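Local atomic coordinates of stage II sporulation E family protein (Thermanaerovibrio acidaminovorans, PDB entry 3RNR), a protein that is of uncharacterised function but probably removes phosphate groups from phosphorylated serine or threonine residues of other proteins. Residues A75-V79 against G159-V163; G68-M74 against S135-I139. All coordinates share one frame; numbering follows the deposited sequence.

Contact 1 of 2, residues A75-V79 against G159-V163; sequences AVAAV and GVLVV
Val-162 faces Ala-75 across the gap between two strands that run nearly antiparallel, at 164°. The axes of strand segments 75-79 and 159-163 come within 6.8 Å. No hydrogen bond links them, and small apolar side chains fill the space between.

Val-162 can be followed outward from its backbone. Its CB lies 4.0 Å from the CB of Ala-75. Its CG1 branch sits beside the backbone N of Val-162 (chi1 -65°). There Val-162 CG1 meets Ala-75 CB at 4.0 Å and lies near the peptide between Ala-75 and Val-76. The same methyl comes alongside the Ala-77 methyl, with Val-162 CG1 4.3 Å from Ala-77 CB. The other branch, between the backbone N and the carbonyl carbon of Val-162, places Val-162 CG2 4.0 Å from Ala-75 O.

Val-160 takes the next position. Both of its branches meet one methyl. The closer is Val-160 CG2, 3.6 Å from Ala-77 CB; Val-160 CG1 is 3.8 Å from the same atom. Val-160 CG1 also turns toward Val-79 and comes 4.2 Å from Val-79 CG2, so it bridges two residues of the facing strand.

Val-76 and Ala-78 point away, on the other side of their strand. Strand 72-80 bonds instead to its sheet neighbours, for example Ala-77 to Cys-13 and Val-76 to Ala-89. Leu-86, Trp-88 and Val-96 extend the apolar layer. All the touching residues are buried. This is face-to-face packing of two beta sheets, the central beta sandwich of the PP2C phosphatase fold.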
loop_
_atom_site.group_PDB
_atom_site.type_symbol
_atom_site.label_atom_id
_atom_site.label_comp_id
_atom_site.label_asym_id
_atom_site.label_seq_id
_atom_site.Cartn_x
_atom_site.Cartn_y
_atom_site.Cartn_z
ATOM N N ALA B 75 0.641 6.912 11.195
ATOM C CA ALA B 75 -0.253 7.971 10.770
ATOM C C ALA B 75 -0.911 7.497 9.484
ATOM O O ALA B 75 -0.267 6.848 8.659
ATOM C CB ALA B 75 0.515 9.273 10.539
ATOM N N VAL B 76 -2.185 7.823 9.318
ATOM C CA VAL B 76 -2.944 7.329 8.171
ATOM C C VAL B 76 -3.926 8.397 7.685
ATOM O O VAL B 76 -4.467 9.176 8.483
ATOM C CB VAL B 76 -3.673 6.014 8.532
ATOM C CG1 VAL B 76 -4.397 6.154 9.854
ATOM C CG2 VAL B 76 -4.636 5.613 7.428
ATOM N N ALA B 77 -4.148 8.452 6.379
ATOM C CA ALA B 77 -5.113 9.396 5.846
ATOM C C ALA B 77 -5.795 8.780 4.628
ATOM O O ALA B 77 -5.264 7.861 4.003
ATOM C CB ALA B 77 -4.430 10.712 5.497
ATOM N N ALA B 78 -6.994 9.255 4.319
ATOM C CA ALA B 78 -7.703 8.744 3.156
ATOM C C ALA B 78 -8.462 9.893 2.535
ATOM O O ALA B 78 -9.035 10.709 3.250
ATOM C CB ALA B 78 -8.652 7.650 3.551
ATOM N N VAL B 79 -8.455 9.959 1.208
ATOM C CA VAL B 79 -9.211 10.978 0.504
ATOM C C VAL B 79 -10.350 10.301 -0.235
ATOM O O VAL B 79 -10.129 9.353 -0.978
ATOM C CB VAL B 79 -8.330 11.725 -0.505
ATOM C CG1 VAL B 79 -9.174 12.697 -1.342
ATOM C CG2 VAL B 79 -7.203 12.454 0.225
ATOM N N GLY B 159 -3.784 17.718 -1.281
ATOM C CA GLY B 159 -3.584 16.372 -0.788
ATOM C C GLY B 159 -3.146 16.290 0.654
ATOM O O GLY B 159 -3.311 17.238 1.428
ATOM N N VAL B 160 -2.615 15.127 1.020
ATOM C CA VAL B 160 -2.200 14.876 2.387
ATOM C C VAL B 160 -0.878 14.108 2.379
ATOM O O VAL B 160 -0.625 13.275 1.493
ATOM C CB VAL B 160 -3.294 14.091 3.154
ATOM C CG1 VAL B 160 -3.609 12.766 2.441
ATOM C CG2 VAL B 160 -2.886 13.860 4.625
ATOM N N LEU B 161 -0.040 14.407 3.367
ATOM C CA LEU B 161 1.240 13.731 3.532
ATOM C C LEU B 161 1.344 13.202 4.956
ATOM O O LEU B 161 1.074 13.935 5.910
ATOM C CB LEU B 161 2.388 14.701 3.239
ATOM C CG LEU B 161 3.808 14.206 3.547
ATOM C CD1 LEU B 161 4.298 13.380 2.403
ATOM C CD2 LEU B 161 4.743 15.374 3.789
ATOM N N VAL B 162 1.694 11.925 5.092
ATOM C CA VAL B 162 1.986 11.350 6.395
ATOM C C VAL B 162 3.486 11.016 6.501
ATOM O O VAL B 162 4.115 10.596 5.523
ATOM C CB VAL B 162 1.088 10.133 6.724
ATOM C CG1 VAL B 162 -0.395 10.566 6.845
ATOM C CG2 VAL B 162 1.230 9.038 5.666
ATOM N N VAL B 163 4.040 11.195 7.696
ATOM C CA VAL B 163 5.487 11.176 7.908
ATOM C C VAL B 163 5.847 10.387 9.155
ATOM O O VAL B 163 5.243 10.615 10.202
ATOM C CB VAL B 163 5.999 12.595 8.197
ATOM C CG1 VAL B 163 7.519 12.613 8.222
ATOM C CG2 VAL B 163 5.470 13.566 7.185
#

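Contact 2 of 2, residues G68-M74 against S135-I139; sequences GRTGATM and SFIGI
Ala-72 and Ile-137 exchange two backbone hydrogen bonds and form a single antiparallel bridge, a hydrogen-bonded pair. Ile-137 N gives the shorter bond, 2.7 Å to Ala-72 O. In the return bond Ala-72 N lies 3.0 Å from Ile-137 O. The bridge ties the start of strand 72-80 to a type II beta turn, Phe-136 to Ile-139. Gly-138 takes the third place of the turn with a positive phi of 107°. Its N bonds to the side-chain OE1 of Gln-54 in helix 46-63.

Beyond the bridge, one water joins three backbone atoms. It accepts from Gly-68 N and donates to Thr-70 O and Gly-138 O.

The Phe-136 ring reaches back along the loop before the strand. Its CD1 is 3.8 Å from Gly-71 CA, and Phe-136 CE1 is 3.6 Å from Thr-70 O. Ile-139, from the far end of the turn, covers one face of this ring.

At the other end of the contact, Met-74, a selenomethionine, meets Ile-137. The two side chains cross at about a right angle. The first torsion of Met-74 (chi1 67°) and its extended chi2 bring its SE atom to 3.8 Å from both Ile-137 CG1 and CD1.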
loop_
_atom_site.group_PDB
_atom_site.type_symbol
_atom_site.label_atom_id
_atom_site.label_comp_id
_atom_site.label_asym_id
_atom_site.label_seq_id
_atom_site.Cartn_x
_atom_site.Cartn_y
_atom_site.Cartn_z
ATOM N N GLY B 68 2.340 -4.257 26.073
ATOM C CA GLY B 68 2.838 -3.013 26.631
ATOM C C GLY B 68 4.335 -2.866 26.461
ATOM O O GLY B 68 4.885 -1.793 26.662
ATOM N N ARG B 69 5.002 -3.966 26.128
ATOM C CA ARG B 69 6.449 -3.942 25.927
ATOM C C ARG B 69 6.900 -3.912 24.462
ATOM O O ARG B 69 8.103 -3.918 24.171
ATOM C CB ARG B 69 7.115 -5.089 26.696
ATOM C CG ARG B 69 7.026 -4.920 28.206
ATOM C CD ARG B 69 8.108 -5.730 28.908
ATOM N NE ARG B 69 7.899 -7.164 28.760
ATOM C CZ ARG B 69 8.861 -8.073 28.870
ATOM N NH1 ARG B 69 8.574 -9.357 28.723
ATOM N NH2 ARG B 69 10.109 -7.699 29.120
ATOM N N THR B 70 5.931 -3.892 23.550
ATOM C CA THR B 70 6.199 -3.862 22.119
ATOM C C THR B 70 5.127 -2.947 21.506
ATOM O O THR B 70 4.018 -2.852 22.019
ATOM C CB THR B 70 6.107 -5.284 21.493
ATOM O OG1 THR B 70 6.336 -5.225 20.070
ATOM C CG2 THR B 70 4.753 -5.906 21.770
ATOM N N GLY B 71 5.443 -2.269 20.418
ATOM C CA GLY B 71 4.453 -1.374 19.845
ATOM C C GLY B 71 4.925 -0.675 18.594
ATOM O O GLY B 71 6.065 -0.854 18.173
ATOM N N ALA B 72 4.048 0.138 18.007
ATOM C CA ALA B 72 4.406 0.890 16.817
ATOM C C ALA B 72 3.708 2.234 16.874
ATOM O O ALA B 72 2.762 2.406 17.635
ATOM C CB ALA B 72 3.978 0.114 15.556
ATOM N N THR B 73 4.165 3.185 16.067
ATOM C CA THR B 73 3.464 4.462 15.924
ATOM C C THR B 73 3.022 4.501 14.472
ATOM O O THR B 73 3.582 3.784 13.639
ATOM C CB THR B 73 4.382 5.663 16.202
ATOM O OG1 THR B 73 5.533 5.584 15.348
ATOM C CG2 THR B 73 4.852 5.632 17.651
HETATM N N MSE B 74 1.994 5.278 14.163
HETATM C CA MSE B 74 1.528 5.307 12.778
HETATM C C MSE B 74 0.752 6.580 12.476
HETATM O O MSE B 74 0.263 7.245 13.384
HETATM C CB MSE B 74 0.646 4.081 12.511
HETATM C CG MSE B 74 -0.673 4.097 13.273
HETATM SE SE MSE B 74 -1.746 2.515 12.920
HETATM C CE MSE B 74 -2.145 2.852 11.044
ATOM N N SER B 135 1.310 7.521 23.730
ATOM C CA SER B 135 0.271 6.734 23.074
ATOM C C SER B 135 0.894 6.021 21.879
ATOM O O SER B 135 1.606 6.646 21.111
ATOM C CB SER B 135 -0.895 7.627 22.639
ATOM O OG SER B 135 -2.004 6.828 22.242
ATOM N N PHE B 136 0.656 4.718 21.741
ATOM C CA PHE B 136 1.240 3.949 20.639
ATOM C C PHE B 136 0.354 2.748 20.366
ATOM O O PHE B 136 -0.452 2.360 21.220
ATOM C CB PHE B 136 2.690 3.501 20.951
ATOM C CG PHE B 136 2.810 2.593 22.156
ATOM C CD1 PHE B 136 2.716 1.212 22.015
ATOM C CD2 PHE B 136 3.029 3.121 23.427
ATOM C CE1 PHE B 136 2.829 0.356 23.133
ATOM C CE2 PHE B 136 3.145 2.278 24.557
ATOM C CZ PHE B 136 3.041 0.896 24.400
ATOM N N ILE B 137 0.500 2.168 19.178
ATOM C CA ILE B 137 -0.285 1.013 18.795
ATOM C C ILE B 137 0.300 -0.169 19.544
ATOM O O ILE B 137 1.486 -0.494 19.383
ATOM C CB ILE B 137 -0.201 0.743 17.266
ATOM C CG1 ILE B 137 -0.584 1.998 16.468
ATOM C CG2 ILE B 137 -1.094 -0.434 16.878
ATOM C CD1 ILE B 137 -2.040 2.462 16.734
ATOM N N GLY B 138 -0.542 -0.829 20.334
ATOM C CA GLY B 138 -0.097 -1.874 21.238
ATOM C C GLY B 138 -0.109 -1.463 22.702
ATOM O O GLY B 138 0.175 -2.272 23.595
ATOM N N ILE B 139 -0.458 -0.213 22.972
ATOM C CA ILE B 139 -0.521 0.238 24.364
ATOM C C ILE B 139 -1.665 -0.510 25.066
ATOM O O ILE B 139 -2.646 -0.884 24.429
ATOM C CB ILE B 139 -0.719 1.769 24.438
ATOM C CG1 ILE B 139 -0.469 2.287 25.861
ATOM C CG2 ILE B 139 -2.098 2.148 23.910
ATOM C CD1 ILE B 139 -0.418 3.824 25.953
HETATM O O HOH W 1 2.006 -4.205 23.367
#

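Overall arrangement
Both contacts use strand 72-80, and their segments on it follow one another directly. Their centres are 20 Å apart. The centre of contact 1 is about 7 Å from the chain's centre, where the strand meets the opposing sheet. It is wholly apolar. Contact 2 lies further out, about 13 Å from that centre, at the start of the strand, and is mostly buried, with Gly-68 partly exposed. There the partner is a turn rather than a sheet. Backbone hydrogen bonds and a water carry much of it, with Phe-136 and Ile-137 adding apolar cover. Contact 1 joins the two sheets, while contact 2 holds the 135-139 loop against the N-terminal end of strand 72-80, beside helix 46-63.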